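Local structure of chemotaxis signal transduction protein (Thermoanaerobacter tengcongensis, 2QDL) at residues 118-126 / 135-144. The protein probably acts as the CheW scaffold of bacterial chemotaxis, coupling chemoreceptors to the histidine kinase CheA. Residues are numbered along the deposited sequence; the frame is centred on the assembly and turned at random.
Sequences TTIDTAFVE and MIIIIKLHFL
Ile137, on strand 134-139, packs its side chain against Val125 and Thr119 of 118-126. From its CB two branches part: CG2, anti to the backbone N, lies 3.8 Å from both CG1 and CG2 of Val125, whereas CG1, anti to the carbonyl carbon (chi1 -76°), carries CD1 to 3.5 Å from CB of Thr119. CD1 also comes near the Thr119 hydroxyl, and Tyr24 of strand 22-27 touches the side chains of Thr119 and Ile120. An alanine at Ile137 would strip away both branches and is likely to leave a gap beside Val125 and Thr119. Further along, two backbone hydrogen bonds join the segments: Glu126 N donates to Ile138 O at 2.7 Å, and Lys140 N donates to Phe124 O at 2.8 Å. CD1 of Phe124 packs against CD2 of Leu144 at 3.6 Å, and Phe143 O lies at the edge of the same ring. A water ties Ala123 O to Lys140 O and Phe143 N; a second links Glu126 OE1 to Ile139 O. Val125 and Ile139 form an antiparallel, non-hydrogen-bonded pair at the end of the beta hairpin 125-131/134-139 away from its turn, where the chain leading into 125-131 packs on strand 134-139 within the beta-barrel fold of the CheW-like domain.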
# COMPACT_ATOMS: atom_id res chain seq x y z
N THR A 118 -6.77 -3.38 -15.83
CA THR A 118 -6.80 -4.51 -14.88
C THR A 118 -7.70 -4.20 -13.68
O THR A 118 -8.58 -3.35 -13.78
CB THR A 118 -5.33 -4.96 -14.46
OG1 THR A 118 -5.42 -6.08 -13.56
CG2 THR A 118 -4.52 -3.84 -13.82
N THR A 119 -7.51 -4.91 -12.57
CA THR A 119 -8.33 -4.72 -11.37
C THR A 119 -8.43 -3.25 -10.93
O THR A 119 -9.51 -2.76 -10.61
CB THR A 119 -7.79 -5.57 -10.20
OG1 THR A 119 -7.58 -6.90 -10.66
CG2 THR A 119 -8.77 -5.60 -9.09
N ILE A 120 -7.29 -2.56 -10.88
CA ILE A 120 -7.25 -1.14 -10.51
C ILE A 120 -6.46 -0.41 -11.59
O ILE A 120 -5.77 -1.06 -12.37
CB ILE A 120 -6.68 -0.91 -9.07
CG1 ILE A 120 -5.20 -1.30 -9.00
CG2 ILE A 120 -7.53 -1.69 -8.04
CD1 ILE A 120 -4.44 -0.85 -7.76
N ASP A 121 -6.61 0.91 -11.66
CA ASP A 121 -5.81 1.75 -12.57
C ASP A 121 -4.35 1.30 -12.55
O ASP A 121 -3.75 1.24 -11.48
CB ASP A 121 -5.90 3.21 -12.13
CG ASP A 121 -5.57 4.20 -13.23
OD1 ASP A 121 -4.55 4.04 -13.92
OD2 ASP A 121 -6.30 5.19 -13.38
N THR A 122 -3.79 1.02 -13.71
CA THR A 122 -2.37 0.68 -13.81
C THR A 122 -1.43 1.76 -13.24
O THR A 122 -0.30 1.46 -12.91
CB THR A 122 -1.98 0.37 -15.27
OG1 THR A 122 -2.24 1.53 -16.08
CG2 THR A 122 -2.77 -0.84 -15.78
N ALA A 123 -1.89 3.00 -13.10
CA ALA A 123 -1.10 4.06 -12.47
C ALA A 123 -0.70 3.68 -11.05
O ALA A 123 0.25 4.24 -10.48
CB ALA A 123 -1.85 5.39 -12.48
N PHE A 124 -1.43 2.74 -10.49
CA PHE A 124 -1.27 2.31 -9.08
C PHE A 124 -0.67 0.91 -9.00
O PHE A 124 -0.56 0.35 -7.90
CB PHE A 124 -2.61 2.32 -8.35
CG PHE A 124 -3.34 3.66 -8.36
CD1 PHE A 124 -2.71 4.83 -7.94
CD2 PHE A 124 -4.69 3.72 -8.77
CE1 PHE A 124 -3.39 6.04 -7.95
CE2 PHE A 124 -5.37 4.90 -8.76
CZ PHE A 124 -4.73 6.08 -8.35
N VAL A 125 -0.35 0.32 -10.14
CA VAL A 125 0.12 -1.07 -10.17
C VAL A 125 1.57 -1.16 -10.61
O VAL A 125 1.94 -0.66 -11.70
CB VAL A 125 -0.73 -1.94 -11.13
CG1 VAL A 125 -0.22 -3.42 -11.19
CG2 VAL A 125 -2.20 -1.87 -10.75
N GLU A 126 2.41 -1.77 -9.77
CA GLU A 126 3.82 -1.99 -10.13
C GLU A 126 3.95 -3.26 -11.00
O GLU A 126 4.63 -3.28 -12.02
CB GLU A 126 4.71 -2.11 -8.88
CG GLU A 126 6.15 -2.59 -9.18
CD GLU A 126 7.01 -2.63 -7.95
OE1 GLU A 126 7.07 -1.60 -7.23
OE2 GLU A 126 7.61 -3.70 -7.68
N MET A 135 -4.19 -13.97 -7.35
CA MET A 135 -3.51 -12.86 -8.01
C MET A 135 -3.16 -11.84 -6.94
O MET A 135 -4.00 -11.48 -6.09
CB MET A 135 -4.40 -12.23 -9.09
CG MET A 135 -3.99 -10.81 -9.51
SD MET A 135 -5.01 -10.05 -10.79
CE MET A 135 -4.52 -10.99 -12.27
N ILE A 136 -1.90 -11.40 -6.94
CA ILE A 136 -1.52 -10.33 -6.04
C ILE A 136 -0.96 -9.17 -6.84
O ILE A 136 0.11 -9.27 -7.41
CB ILE A 136 -0.51 -10.76 -4.97
CG1 ILE A 136 -0.90 -12.09 -4.35
CG2 ILE A 136 -0.39 -9.65 -3.90
CD1 ILE A 136 0.06 -12.57 -3.30
N ILE A 137 -1.68 -8.06 -6.82
CA ILE A 137 -1.21 -6.82 -7.40
C ILE A 137 -0.28 -6.16 -6.43
O ILE A 137 -0.64 -5.91 -5.28
CB ILE A 137 -2.38 -5.86 -7.75
CG1 ILE A 137 -3.05 -6.36 -9.03
CG2 ILE A 137 -1.88 -4.42 -7.91
CD1 ILE A 137 -4.40 -5.85 -9.24
N ILE A 138 0.93 -5.90 -6.90
CA ILE A 138 1.90 -5.15 -6.17
C ILE A 138 1.62 -3.69 -6.48
O ILE A 138 1.66 -3.25 -7.66
CB ILE A 138 3.37 -5.56 -6.53
CG1 ILE A 138 3.59 -7.04 -6.21
CG2 ILE A 138 4.35 -4.69 -5.75
CD1 ILE A 138 4.92 -7.53 -6.61
N ILE A 139 1.33 -2.94 -5.43
CA ILE A 139 0.94 -1.54 -5.57
C ILE A 139 2.14 -0.64 -5.83
O ILE A 139 3.21 -0.83 -5.25
CB ILE A 139 0.16 -1.06 -4.31
CG1 ILE A 139 -1.24 -1.71 -4.28
CG2 ILE A 139 0.16 0.52 -4.19
CD1 ILE A 139 -1.93 -1.60 -2.92
N LYS A 140 1.97 0.31 -6.73
CA LYS A 140 2.98 1.34 -6.98
C LYS A 140 2.59 2.53 -6.14
O LYS A 140 1.47 3.04 -6.24
CB LYS A 140 3.00 1.71 -8.48
CG LYS A 140 3.88 2.89 -8.85
CD LYS A 140 3.83 3.24 -10.35
CE LYS A 140 4.60 2.21 -11.20
NZ LYS A 140 4.57 2.48 -12.71
N LEU A 141 3.53 2.96 -5.30
CA LEU A 141 3.28 4.04 -4.35
C LEU A 141 3.38 5.44 -4.94
O LEU A 141 2.80 6.37 -4.39
CB LEU A 141 4.27 3.95 -3.19
CG LEU A 141 4.31 2.64 -2.39
CD1 LEU A 141 5.45 2.66 -1.41
CD2 LEU A 141 2.96 2.32 -1.73
N HIS A 142 4.14 5.59 -6.02
CA HIS A 142 4.48 6.91 -6.57
C HIS A 142 3.34 7.95 -6.62
O HIS A 142 3.47 9.04 -6.06
CB HIS A 142 5.09 6.73 -7.97
CG HIS A 142 5.80 7.94 -8.48
ND1 HIS A 142 6.59 7.92 -9.61
CD2 HIS A 142 5.87 9.21 -7.99
CE1 HIS A 142 7.09 9.13 -9.80
NE2 HIS A 142 6.66 9.93 -8.84
N PHE A 143 2.24 7.61 -7.29
CA PHE A 143 1.17 8.56 -7.55
C PHE A 143 -0.07 8.48 -6.65
O PHE A 143 -1.09 9.11 -6.97
CB PHE A 143 0.73 8.45 -9.01
CG PHE A 143 1.89 8.45 -10.00
CD1 PHE A 143 2.71 9.57 -10.13
CD2 PHE A 143 2.16 7.32 -10.76
CE1 PHE A 143 3.79 9.57 -11.03
CE2 PHE A 143 3.25 7.29 -11.67
CZ PHE A 143 4.06 8.42 -11.81
N LEU A 144 0.01 7.73 -5.55
CA LEU A 144 -1.15 7.55 -4.69
C LEU A 144 -1.80 8.86 -4.24
O LEU A 144 -3.02 8.95 -4.15
CB LEU A 144 -0.84 6.64 -3.48
CG LEU A 144 -0.64 5.15 -3.81
CD1 LEU A 144 -0.16 4.39 -2.53
CD2 LEU A 144 -1.92 4.54 -4.40
O HOH W 1 1.08 5.14 -7.97
O HOH W 2 5.92 -1.12 -5.02